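Local coordinates for AT5g51070/K3K7_27 (Arabidopsis thaliana, PDB 5GKM), which is the N-terminal domain of ClpD, a chaperone associated with the Clp protease and probably driven by ATP binding and hydrolysis in other parts of the protein, at residues R63-S68 / L139-A144; H37-L42 / Q50-S55; K23-K26 / M32-T35; S77-A82 / V130-A135; I123-F128 / A151-R156. All blocks are in the same frame, centred on the assembly; numbering follows the deposited sequence.

Overall arrangement
All five contacts lie within one all-helical Clp N-terminal domain. Interactions 2, 3 and 5 are buried and mainly apolar, with no hydrogen bond across their segments. Interactions 1 and 4 are partly buried, with polar contacts. Interaction 2 packs a loop phenylalanine on helix 35-45, and that helix meets helix 120-130 of interaction 5 through Leu42 and Leu127. Interaction 3 leads into helix 35-45. Interactions 1 and 4 use helix 134-142: interaction 4 at its N-terminal end, with waters and Asx turns, and interaction 1 at its C-terminal end, with one arginine-serine bond. A salt bridge from Arg63 to Glu24 joins interactions 1 and 3, and Thr35 links interaction 3 to Asp131 of interaction 4.

Interaction 1 (R63-S68 / L139-A144); sequences REAVWS and LKRLGA
Ala65 and Ser68 of helix 59-71 face Arg141 and Leu142, in the last turn of helix 134-142. The apolar part centres on the methyl of Ala65. Its CB lies 3.9 Å from CG of Arg141, so the aliphatic start of the arginine packs against it. The same CB is 4.1 Å from CD2 of Leu142, one branch of the leucine tip. The small alanine lets the backbones come close, with CA of Ala65 6.5 Å from CA of Arg141.

The polar part is one hydrogen bond. NH1 of Arg141 donates to OG of Ser68 at 3.0 Å, with an N-H...O angle of 155°. The serine oxygen sits at the edge of the guanidinium and near its plane. The arginine chain bends at chi2 (76°) and chi3, which brings the group round to the serine.

Gly143, with positive phi, makes a Schellman motif after the last turn. On the side away from helix 59-71, Leu139 packs on Met146 and Leu149 of helix 146-158. The contact joins two helices of the Clp N-terminal fold. Across these two segments the arginine meets a neutral acceptor, so the link is a directional hydrogen bond beside an apolar patch, not a salt bridge.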
# COMPACT_ATOMS: atom_id res chain seq x y z
N ARG A 63 -5.39 -7.31 8.31
CA ARG A 63 -4.54 -7.16 9.48
C ARG A 63 -4.15 -8.49 10.16
O ARG A 63 -3.03 -8.68 10.49
CB ARG A 63 -5.24 -6.28 10.51
CG ARG A 63 -5.36 -4.84 10.15
CD ARG A 63 -6.14 -4.12 11.25
NE ARG A 63 -6.22 -2.70 11.03
CZ ARG A 63 -7.29 -1.98 11.27
NH1 ARG A 63 -8.33 -2.58 11.79
NH2 ARG A 63 -7.31 -0.71 10.99
N GLU A 64 -5.07 -9.42 10.25
CA GLU A 64 -4.76 -10.74 10.77
C GLU A 64 -3.71 -11.46 9.97
O GLU A 64 -2.86 -12.09 10.51
CB GLU A 64 -5.99 -11.61 10.79
CG GLU A 64 -7.01 -11.16 11.78
CD GLU A 64 -8.36 -11.83 11.66
OE1 GLU A 64 -8.45 -12.84 10.96
OE2 GLU A 64 -9.30 -11.32 12.28
N ALA A 65 -3.83 -11.33 8.67
CA ALA A 65 -2.91 -11.97 7.82
C ALA A 65 -1.54 -11.42 8.03
O ALA A 65 -0.60 -12.14 8.07
CB ALA A 65 -3.33 -11.80 6.37
N VAL A 66 -1.44 -10.10 8.10
CA VAL A 66 -0.14 -9.49 8.20
C VAL A 66 0.59 -9.86 9.50
O VAL A 66 1.77 -10.11 9.52
CB VAL A 66 -0.24 -7.97 8.01
CG1 VAL A 66 1.07 -7.29 8.37
CG2 VAL A 66 -0.52 -7.67 6.54
N TRP A 67 -0.16 -9.80 10.56
CA TRP A 67 0.39 -10.13 11.82
C TRP A 67 0.89 -11.56 11.81
O TRP A 67 2.04 -11.85 12.16
CB TRP A 67 -0.65 -9.94 12.92
CG TRP A 67 -0.11 -10.40 14.26
CD1 TRP A 67 -0.42 -11.54 14.94
CD2 TRP A 67 0.88 -9.73 15.09
NE1 TRP A 67 0.27 -11.63 16.09
CE2 TRP A 67 1.07 -10.59 16.25
CE3 TRP A 67 1.57 -8.54 15.02
CZ2 TRP A 67 1.96 -10.26 17.26
CZ3 TRP A 67 2.46 -8.24 16.04
CH2 TRP A 67 2.65 -9.08 17.13
N SER A 68 0.06 -12.44 11.26
CA SER A 68 0.43 -13.81 11.25
C SER A 68 1.69 -14.08 10.45
O SER A 68 2.59 -14.78 10.88
CB SER A 68 -0.74 -14.62 10.72
OG SER A 68 -0.35 -15.94 10.66
N LEU A 139 -1.84 -11.31 0.05
CA LEU A 139 -2.93 -11.64 -0.83
C LEU A 139 -3.10 -13.16 -0.93
O LEU A 139 -4.18 -13.64 -0.97
CB LEU A 139 -2.79 -10.95 -2.18
CG LEU A 139 -2.86 -9.43 -2.12
CD1 LEU A 139 -2.59 -8.84 -3.49
CD2 LEU A 139 -4.21 -8.92 -1.68
N LYS A 140 -2.00 -13.86 -0.95
CA LYS A 140 -2.07 -15.30 -1.02
C LYS A 140 -2.75 -15.86 0.21
O LYS A 140 -3.54 -16.73 0.12
CB LYS A 140 -0.70 -15.92 -1.20
CG LYS A 140 -0.71 -17.44 -1.26
CD LYS A 140 0.66 -18.01 -1.52
CE LYS A 140 0.56 -19.47 -1.97
NZ LYS A 140 1.66 -20.30 -1.43
N ARG A 141 -2.42 -15.31 1.35
CA ARG A 141 -3.04 -15.74 2.57
C ARG A 141 -4.53 -15.43 2.56
O ARG A 141 -5.30 -16.16 3.09
CB ARG A 141 -2.33 -15.15 3.78
CG ARG A 141 -2.95 -15.48 5.10
CD ARG A 141 -2.60 -16.92 5.48
NE ARG A 141 -1.20 -17.18 5.73
CZ ARG A 141 -0.64 -17.16 6.93
NH1 ARG A 141 -1.36 -16.85 7.97
NH2 ARG A 141 0.62 -17.41 7.08
N LEU A 142 -4.91 -14.34 1.95
CA LEU A 142 -6.32 -13.99 1.82
C LEU A 142 -7.04 -14.70 0.67
O LEU A 142 -8.19 -14.53 0.54
CB LEU A 142 -6.51 -12.47 1.70
CG LEU A 142 -5.94 -11.64 2.83
CD1 LEU A 142 -5.92 -10.15 2.55
CD2 LEU A 142 -6.72 -11.90 4.09
N GLY A 143 -6.34 -15.48 -0.12
CA GLY A 143 -6.99 -16.14 -1.23
C GLY A 143 -7.35 -15.27 -2.42
O GLY A 143 -8.22 -15.59 -3.18
N ALA A 144 -6.62 -14.19 -2.59
CA ALA A 144 -6.93 -13.19 -3.59
C ALA A 144 -5.96 -13.31 -4.75
O ALA A 144 -4.90 -13.80 -4.60
CB ALA A 144 -6.88 -11.80 -3.00

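Interaction 2 (H37-L42 / Q50-S55); sequences HLLLGL and QGFLGS
Phe52 packs against Leu39 and Leu42 of helix 35-45. The contact belongs to the helical Clp N-terminal domain, where the loop after this helix folds back on it before helix 59-71 begins. Gln50 opens the segment, and its backbone is hydrogen-bonded with Gly56, which helps to close the loop. Gly51 follows with a positive phi of 88°. Its O accepts from N of Gly54 at 2.9 Å, a tight turn.

Phe52 carries the whole contact across the two segments. Its CG stands anti to the backbone N (chi1 172°), and the ring reaches toward the helix. CE1 lies 3.8 Å from CB of Leu42. Across the ring, CE2 is 3.9 Å from CD1 of Leu39, and CZ is also close to that methyl. The Leu39 and Phe52 side chains cross at about a right angle. Both leucines also pack on Leu127 of helix 120-130, so the ring joins a larger apolar core.

Leu53 comes next. Its CD1 lies 3.7 Å above the plane of the Phe52 ring, displaced toward the rim. Its side chain also packs on Leu149 and Ala153 of helix 146-158. Ser55 completes the turn: its OG donates to O of Phe52 at 2.7 Å, in the carbonyl plane, and its N bonds to the same oxygen at 2.9 Å.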
# COMPACT_ATOMS: atom_id res chain seq x y z
N HIS A 37 2.47 -3.02 4.88
CA HIS A 37 1.81 -1.96 5.58
C HIS A 37 1.11 -0.98 4.68
O HIS A 37 0.09 -0.47 4.98
CB HIS A 37 2.75 -1.27 6.56
CG HIS A 37 3.55 -2.23 7.37
ND1 HIS A 37 4.89 -2.23 7.40
CD2 HIS A 37 3.14 -3.26 8.19
CE1 HIS A 37 5.31 -3.21 8.19
NE2 HIS A 37 4.24 -3.84 8.68
N LEU A 38 1.76 -0.71 3.56
CA LEU A 38 1.14 0.11 2.54
C LEU A 38 -0.16 -0.56 2.03
O LEU A 38 -1.12 0.07 1.79
CB LEU A 38 2.11 0.35 1.40
CG LEU A 38 1.55 1.21 0.28
CD1 LEU A 38 1.09 2.59 0.77
CD2 LEU A 38 2.57 1.33 -0.83
N LEU A 39 -0.09 -1.86 1.91
CA LEU A 39 -1.27 -2.58 1.49
C LEU A 39 -2.39 -2.37 2.49
O LEU A 39 -3.47 -2.13 2.12
CB LEU A 39 -0.97 -4.08 1.31
CG LEU A 39 -2.16 -4.96 1.00
CD1 LEU A 39 -2.83 -4.59 -0.31
CD2 LEU A 39 -1.70 -6.40 0.97
N LEU A 40 -2.04 -2.43 3.76
CA LEU A 40 -3.03 -2.18 4.78
C LEU A 40 -3.63 -0.76 4.70
O LEU A 40 -4.77 -0.60 4.82
CB LEU A 40 -2.49 -2.44 6.18
CG LEU A 40 -2.09 -3.86 6.52
CD1 LEU A 40 -1.55 -3.98 7.94
CD2 LEU A 40 -3.25 -4.82 6.37
N GLY A 41 -2.78 0.22 4.46
CA GLY A 41 -3.27 1.56 4.32
C GLY A 41 -4.23 1.76 3.16
O GLY A 41 -5.17 2.46 3.26
N LEU A 42 -3.92 1.13 2.05
CA LEU A 42 -4.80 1.18 0.91
C LEU A 42 -6.12 0.52 1.15
O LEU A 42 -7.11 1.00 0.75
CB LEU A 42 -4.15 0.53 -0.32
CG LEU A 42 -2.94 1.27 -0.91
CD1 LEU A 42 -2.18 0.33 -1.83
CD2 LEU A 42 -3.27 2.55 -1.62
N GLN A 50 -17.88 -2.83 -1.92
CA GLN A 50 -17.55 -4.20 -2.30
C GLN A 50 -16.13 -4.63 -1.85
O GLN A 50 -15.64 -5.61 -2.24
CB GLN A 50 -17.70 -4.38 -3.81
CG GLN A 50 -19.08 -4.01 -4.32
CD GLN A 50 -20.14 -4.81 -3.60
OE1 GLN A 50 -19.90 -5.95 -3.27
NE2 GLN A 50 -21.28 -4.20 -3.30
N GLY A 51 -15.55 -3.82 -0.98
CA GLY A 51 -14.24 -4.11 -0.42
C GLY A 51 -13.13 -3.56 -1.29
O GLY A 51 -13.40 -2.91 -2.23
N PHE A 52 -11.89 -3.83 -0.90
CA PHE A 52 -10.74 -3.22 -1.54
C PHE A 52 -10.70 -3.67 -3.01
O PHE A 52 -10.67 -4.80 -3.29
CB PHE A 52 -9.48 -3.74 -0.81
CG PHE A 52 -8.15 -3.37 -1.44
CD1 PHE A 52 -7.79 -2.08 -1.59
CD2 PHE A 52 -7.27 -4.35 -1.82
CE1 PHE A 52 -6.57 -1.74 -2.11
CE2 PHE A 52 -6.06 -4.03 -2.35
CZ PHE A 52 -5.72 -2.72 -2.51
N LEU A 53 -10.75 -2.68 -3.87
CA LEU A 53 -10.74 -2.86 -5.31
C LEU A 53 -11.86 -3.83 -5.75
O LEU A 53 -11.75 -4.52 -6.72
CB LEU A 53 -9.36 -3.28 -5.80
CG LEU A 53 -8.31 -2.18 -5.74
CD1 LEU A 53 -6.95 -2.76 -6.00
CD2 LEU A 53 -8.61 -1.08 -6.72
N GLY A 54 -12.92 -3.85 -4.96
CA GLY A 54 -14.10 -4.63 -5.25
C GLY A 54 -13.94 -6.08 -4.95
O GLY A 54 -14.76 -6.87 -5.35
N SER A 55 -12.88 -6.43 -4.26
CA SER A 55 -12.52 -7.79 -4.01
C SER A 55 -13.12 -8.51 -2.81
O SER A 55 -12.85 -9.67 -2.60
CB SER A 55 -11.02 -7.86 -3.80
OG SER A 55 -10.69 -7.36 -2.54

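Interaction 3 (K23-K26 / M32-T35); sequences KEAK and MVYT
Ala25, on helix 12-27, points its methyl at the carbonyl oxygen of Met32 and the side chain of Val33. These two residues belong to the extended connection that leads into helix 35-45. CB of Ala25 is 4.3 Å from CG2 of Val33, a loose apolar touch between two methyls. It is also 4.1 Å from O of Met32.

The two connection residues are turned differently. The side chain of Val33 leaves the backbone across the direction of the helix. With CG1 anti to the backbone N (chi1 177°), CG2 is left beside that nitrogen, and it is CG2 that meets the alanine. Met32 has its side chain turned away from the helix, so its carbonyl oxygen does the touching. The backbones come near at this point, with CA of Ala25 5.8 Å from CA of Val33.

Other residues pack around the pair. His37 of helix 35-45 and Met93 pack on Ala25, while Val33 also packs on Ser21 and Gln22. Tyr34 then takes the N-cap position of helix 35-45.

This is a helix-to-helix connection folding back on the helix it leaves, within the Clp N-terminal domain. Across the two segments there is no hydrogen bond. Van der Waals packing of a small methyl accounts for the contact, and the backbone of Val33 hydrogen-bonds instead to Pro94 and Ser96, in the loop before helix 97-112.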
# COMPACT_ATOMS: atom_id res chain seq x y z
N LYS A 23 0.07 4.50 10.31
CA LYS A 23 -0.69 4.05 11.45
C LYS A 23 -0.74 2.55 11.57
O LYS A 23 -0.64 2.03 12.62
CB LYS A 23 -2.10 4.54 11.40
CG LYS A 23 -2.23 6.01 11.32
CD LYS A 23 -1.77 6.72 12.57
CE LYS A 23 -2.30 6.14 13.88
NZ LYS A 23 -3.76 5.98 13.94
N GLU A 24 -0.95 1.87 10.45
CA GLU A 24 -1.02 0.43 10.48
C GLU A 24 0.28 -0.22 10.91
O GLU A 24 0.28 -1.18 11.61
CB GLU A 24 -1.47 -0.14 9.14
CG GLU A 24 -2.88 0.26 8.78
CD GLU A 24 -3.96 -0.36 9.64
OE1 GLU A 24 -3.90 -1.50 9.97
OE2 GLU A 24 -4.89 0.34 9.95
N ALA A 25 1.37 0.33 10.42
CA ALA A 25 2.68 -0.17 10.78
C ALA A 25 2.92 0.04 12.26
O ALA A 25 3.38 -0.84 12.92
CB ALA A 25 3.78 0.50 9.95
N LYS A 26 2.55 1.20 12.74
CA LYS A 26 2.75 1.49 14.16
C LYS A 26 1.96 0.53 15.00
O LYS A 26 2.43 0.01 15.98
CB LYS A 26 2.31 2.91 14.48
CG LYS A 26 2.66 3.37 15.87
CD LYS A 26 4.16 3.49 16.07
CE LYS A 26 4.56 3.76 17.52
NZ LYS A 26 5.97 3.42 17.80
N MET A 32 9.01 1.43 10.67
CA MET A 32 9.17 1.77 9.29
C MET A 32 8.05 1.11 8.50
O MET A 32 7.68 0.06 8.80
CB MET A 32 10.51 1.26 8.83
CG MET A 32 10.74 1.48 7.39
SD MET A 32 12.42 1.14 6.94
CE MET A 32 12.99 2.80 7.09
N VAL A 33 7.59 1.77 7.47
CA VAL A 33 6.50 1.26 6.68
C VAL A 33 7.06 0.42 5.53
O VAL A 33 7.74 0.91 4.71
CB VAL A 33 5.74 2.42 6.03
CG1 VAL A 33 4.63 1.91 5.15
CG2 VAL A 33 5.16 3.32 7.08
N TYR A 34 6.75 -0.85 5.54
CA TYR A 34 7.10 -1.73 4.47
C TYR A 34 5.85 -1.98 3.60
O TYR A 34 4.84 -1.47 3.88
CB TYR A 34 7.73 -3.02 4.97
CG TYR A 34 9.15 -2.91 5.46
CD1 TYR A 34 9.44 -2.49 6.72
CD2 TYR A 34 10.18 -3.26 4.65
CE1 TYR A 34 10.74 -2.41 7.16
CE2 TYR A 34 11.50 -3.18 5.06
CZ TYR A 34 11.77 -2.73 6.31
OH TYR A 34 13.07 -2.69 6.73
N THR A 35 6.00 -2.72 2.53
CA THR A 35 4.96 -2.75 1.53
C THR A 35 3.68 -3.42 1.98
O THR A 35 2.66 -3.10 1.51
CB THR A 35 5.42 -3.24 0.16
OG1 THR A 35 6.05 -4.49 0.27
CG2 THR A 35 6.34 -2.25 -0.40

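Interaction 4 (S77-A82 / V130-A135); sequences SKQEEA and VDDGSA
Lys78 and Asp132 have the nearest CA atoms across the segments, 8.4 Å apart. Segment 77-82 is irregular. Segment 130-135 turns from one helix into the next, and Gly133 takes the N-cap position of helix 134-142. At its backbone angles (phi 96°) a CB would press on the carbonyl O of Asp132.

At this distance, side chains and waters make the link. One water donates to both O of Lys78 and OD2 of Asp132, the latter at 2.8 Å. A second water accepts from NZ of Lys78 and donates to OG of Ser134. The lysine chain bends at chi3 and chi4, bringing CE within 3.8 Å of O of Asp132. Its ammonium is not in contact with the Asp132 carboxylate and has Asp76 as its salt-bridge partner.

Gln79 reaches the same helix end. Its NE2 is 3.1 Å from OG of Ser134, but the angle is poor for a hydrogen bond. The amide and the Asp132 carboxylate are nearly coplanar, 17° apart. OE1 of Gln79 bonds to NE2 of Gln36 in helix 35-45.

The aspartates shape the turn. OD1 of Asp131 accepts from N of Gly133 at 2.9 Å, met from above the carboxylate plane. OD2 of Asp131 uses its syn lone pair for N of Ala135 and is also hydrogen-bonded with OG1 of Thr35. OD1 of Asp132 accepts from N of Ser134 at 3.0 Å. Two Asx turns form at the N-terminus of helix 134-142, and waters bridge Asp132 and Ser134 to the surface loop of the Clp N-terminal domain.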
# COMPACT_ATOMS: atom_id res chain seq x y z
N SER A 77 13.87 -11.54 6.90
CA SER A 77 15.26 -11.15 6.77
C SER A 77 15.44 -9.92 5.91
O SER A 77 16.40 -9.22 6.04
CB SER A 77 16.06 -12.29 6.16
OG SER A 77 16.15 -13.40 7.04
N LYS A 78 14.47 -9.69 5.06
CA LYS A 78 14.50 -8.62 4.07
C LYS A 78 14.10 -7.28 4.63
O LYS A 78 14.15 -6.32 3.94
CB LYS A 78 13.54 -8.95 2.91
CG LYS A 78 14.00 -10.04 2.00
CD LYS A 78 13.15 -10.07 0.77
CE LYS A 78 11.68 -10.18 1.13
NZ LYS A 78 11.33 -11.27 2.05
N GLN A 79 13.67 -7.23 5.87
CA GLN A 79 13.06 -6.04 6.43
C GLN A 79 13.76 -5.65 7.71
O GLN A 79 13.20 -5.61 8.74
CB GLN A 79 11.53 -6.24 6.67
CG GLN A 79 10.78 -6.73 5.44
CD GLN A 79 9.28 -6.47 5.46
OE1 GLN A 79 8.72 -6.21 6.48
NE2 GLN A 79 8.65 -6.58 4.30
N GLU A 80 15.02 -5.29 7.55
CA GLU A 80 15.84 -4.85 8.66
C GLU A 80 16.61 -3.60 8.30
O GLU A 80 17.73 -3.46 8.69
CB GLU A 80 16.79 -5.96 9.10
CG GLU A 80 16.06 -7.19 9.56
CD GLU A 80 16.92 -8.15 10.34
OE1 GLU A 80 18.05 -7.89 10.54
OE2 GLU A 80 16.39 -9.15 10.74
N GLU A 81 15.98 -2.71 7.57
CA GLU A 81 16.59 -1.44 7.26
C GLU A 81 16.72 -0.64 8.51
O GLU A 81 15.90 -0.70 9.37
CB GLU A 81 15.77 -0.67 6.20
CG GLU A 81 15.91 -1.27 4.84
CD GLU A 81 14.82 -0.89 3.86
OE1 GLU A 81 14.43 0.23 3.85
OE2 GLU A 81 14.47 -1.77 3.09
N ALA A 82 17.80 0.10 8.60
CA ALA A 82 18.03 0.97 9.73
C ALA A 82 17.33 2.29 9.44
O ALA A 82 17.38 2.77 8.32
CB ALA A 82 19.53 1.20 9.89
N VAL A 130 6.01 -3.84 -8.47
CA VAL A 130 7.41 -3.58 -8.15
C VAL A 130 7.88 -3.81 -6.72
O VAL A 130 8.96 -3.38 -6.37
CB VAL A 130 7.85 -2.16 -8.58
CG1 VAL A 130 7.54 -1.94 -10.03
CG2 VAL A 130 7.24 -1.10 -7.70
N ASP A 131 7.07 -4.47 -5.90
CA ASP A 131 7.46 -4.67 -4.51
C ASP A 131 8.34 -5.91 -4.26
O ASP A 131 8.76 -6.52 -5.18
CB ASP A 131 6.29 -4.54 -3.52
CG ASP A 131 5.74 -5.89 -3.05
OD1 ASP A 131 5.82 -6.78 -3.86
OD2 ASP A 131 5.21 -6.01 -1.96
N ASP A 132 8.61 -6.19 -2.99
CA ASP A 132 9.58 -7.23 -2.56
C ASP A 132 8.97 -8.60 -2.38
O ASP A 132 9.62 -9.51 -1.95
CB ASP A 132 10.38 -6.84 -1.31
CG ASP A 132 9.53 -6.70 -0.07
OD1 ASP A 132 8.35 -6.88 -0.19
OD2 ASP A 132 10.08 -6.40 1.00
N GLY A 133 7.73 -8.73 -2.78
CA GLY A 133 6.95 -9.91 -2.61
C GLY A 133 6.05 -9.91 -1.39
O GLY A 133 5.26 -10.76 -1.23
N SER A 134 6.19 -8.89 -0.58
CA SER A 134 5.39 -8.80 0.63
C SER A 134 3.91 -8.70 0.37
O SER A 134 3.18 -9.39 0.98
CB SER A 134 5.86 -7.64 1.51
OG SER A 134 7.21 -7.80 1.79
N ALA A 135 3.50 -7.89 -0.56
CA ALA A 135 2.06 -7.78 -0.82
C ALA A 135 1.43 -9.08 -1.26
O ALA A 135 0.37 -9.42 -0.84
CB ALA A 135 1.76 -6.68 -1.84
O HOH W 1 8.35 -10.25 2.37
O HOH W 2 12.49 -5.15 1.82

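Interaction 5 (I123-F128 / A151-R156); sequences IAVGLF and AAALTR
An antiparallel helix pair forms this contact, in the second half of the helical Clp N-terminal domain. Helices 120-130 and 146-158 run past each other, their local axes 9.1 Å apart at closest approach and 158° between their directions. The connecting helix 134-142 lies between them in the chain.

Val125 and Ala153 stand nearest, with their CA atoms 6.8 Å apart. CG2 of Val125 does most of the touching. It lies 4.1 Å from CB of Ala153 and 3.9 Å from CD2 of Leu154. This branch is placed beside the backbone N, with CG1 anti to that nitrogen (chi1 178°). The valine and leucine side chains cross at about a right angle, so the branch of one meets the end of the other. Next to Val125 in the chain, Ala124 also meets Ala153, with their CB atoms 4.4 Å apart. Small residues thus occupy the middle of the interface. Leu154 lies at the edge of the contact and is partly exposed.

The surroundings extend the apolar layer. Val125 also packs on Tyr109 of helix 97-112 and on Thr150. Ala153 meets Leu53 of the loop before helix 59-71, and Leu154 touches Met113. Farther along, Arg156 makes salt bridges to Asp46, Asp48 and Glu121, the last of these on helix 120-130.

No hydrogen bond crosses between the two segments. Aliphatic van der Waals contacts, mostly between methyls, join them, which makes the fit depend on side-chain shape, while Arg156 adds its salt bridges farther along helix 146-158.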
# COMPACT_ATOMS: atom_id res chain seq x y z
N ILE A 123 -0.90 3.75 -6.92
CA ILE A 123 -0.10 3.14 -5.88
C ILE A 123 -0.31 1.63 -5.83
O ILE A 123 0.59 0.91 -5.66
CB ILE A 123 -0.32 3.75 -4.46
CG1 ILE A 123 -0.03 5.25 -4.50
CG2 ILE A 123 0.50 2.99 -3.42
CD1 ILE A 123 -0.43 6.02 -3.26
N ALA A 124 -1.55 1.22 -5.98
CA ALA A 124 -1.80 -0.21 -6.02
C ALA A 124 -1.13 -0.91 -7.20
O ALA A 124 -0.61 -1.94 -7.05
CB ALA A 124 -3.30 -0.50 -6.03
N VAL A 125 -1.16 -0.27 -8.35
CA VAL A 125 -0.53 -0.88 -9.50
C VAL A 125 0.95 -1.01 -9.22
O VAL A 125 1.52 -1.98 -9.53
CB VAL A 125 -0.75 -0.09 -10.81
CG1 VAL A 125 -0.02 -0.76 -11.97
CG2 VAL A 125 -2.23 -0.06 -11.10
N GLY A 126 1.52 -0.01 -8.60
CA GLY A 126 2.91 -0.08 -8.23
C GLY A 126 3.18 -1.18 -7.24
O GLY A 126 4.09 -1.90 -7.37
N LEU A 127 2.31 -1.29 -6.25
CA LEU A 127 2.51 -2.21 -5.21
C LEU A 127 2.53 -3.61 -5.74
O LEU A 127 3.26 -4.45 -5.29
CB LEU A 127 1.42 -2.03 -4.16
CG LEU A 127 1.36 -2.91 -2.93
CD1 LEU A 127 2.65 -2.76 -2.17
CD2 LEU A 127 0.18 -2.55 -2.04
N PHE A 128 1.68 -3.84 -6.72
CA PHE A 128 1.47 -5.18 -7.22
C PHE A 128 2.38 -5.50 -8.40
O PHE A 128 2.18 -6.50 -9.01
CB PHE A 128 0.00 -5.38 -7.64
CG PHE A 128 -0.98 -5.19 -6.51
CD1 PHE A 128 -0.60 -5.47 -5.23
CD2 PHE A 128 -2.27 -4.74 -6.73
CE1 PHE A 128 -1.45 -5.29 -4.19
CE2 PHE A 128 -3.15 -4.54 -5.67
CZ PHE A 128 -2.71 -4.80 -4.41
N ALA A 151 -5.70 -5.22 -12.28
CA ALA A 151 -6.62 -4.91 -13.34
C ALA A 151 -7.78 -4.09 -12.88
O ALA A 151 -8.13 -3.17 -13.52
CB ALA A 151 -7.12 -6.16 -14.04
N ALA A 152 -8.31 -4.42 -11.71
CA ALA A 152 -9.38 -3.66 -11.16
C ALA A 152 -8.96 -2.21 -10.89
O ALA A 152 -9.73 -1.35 -11.02
CB ALA A 152 -9.92 -4.30 -9.89
N ALA A 153 -7.73 -2.00 -10.45
CA ALA A 153 -7.28 -0.67 -10.22
C ALA A 153 -7.20 0.12 -11.52
O ALA A 153 -7.54 1.23 -11.57
CB ALA A 153 -5.92 -0.67 -9.52
N LEU A 154 -6.69 -0.53 -12.54
CA LEU A 154 -6.60 0.10 -13.83
C LEU A 154 -8.00 0.45 -14.37
O LEU A 154 -8.18 1.47 -14.97
CB LEU A 154 -5.84 -0.76 -14.81
CG LEU A 154 -4.34 -0.88 -14.57
CD1 LEU A 154 -3.72 -1.99 -15.34
CD2 LEU A 154 -3.52 0.38 -14.73
N THR A 155 -8.95 -0.42 -14.12
CA THR A 155 -10.32 -0.18 -14.51
C THR A 155 -10.91 1.04 -13.83
O THR A 155 -11.52 1.87 -14.46
CB THR A 155 -11.18 -1.44 -14.35
OG1 THR A 155 -10.67 -2.47 -15.17
CG2 THR A 155 -12.58 -1.17 -14.70
N ARG A 156 -10.63 1.20 -12.56
CA ARG A 156 -11.07 2.37 -11.87
C ARG A 156 -10.52 3.66 -12.44
O ARG A 156 -11.19 4.64 -12.54
CB ARG A 156 -10.67 2.31 -10.40
CG ARG A 156 -11.65 1.61 -9.53
CD ARG A 156 -11.28 1.87 -8.11
NE ARG A 156 -11.97 1.06 -7.17
CZ ARG A 156 -11.73 1.05 -5.87
NH1 ARG A 156 -10.80 1.83 -5.34
NH2 ARG A 156 -12.40 0.26 -5.11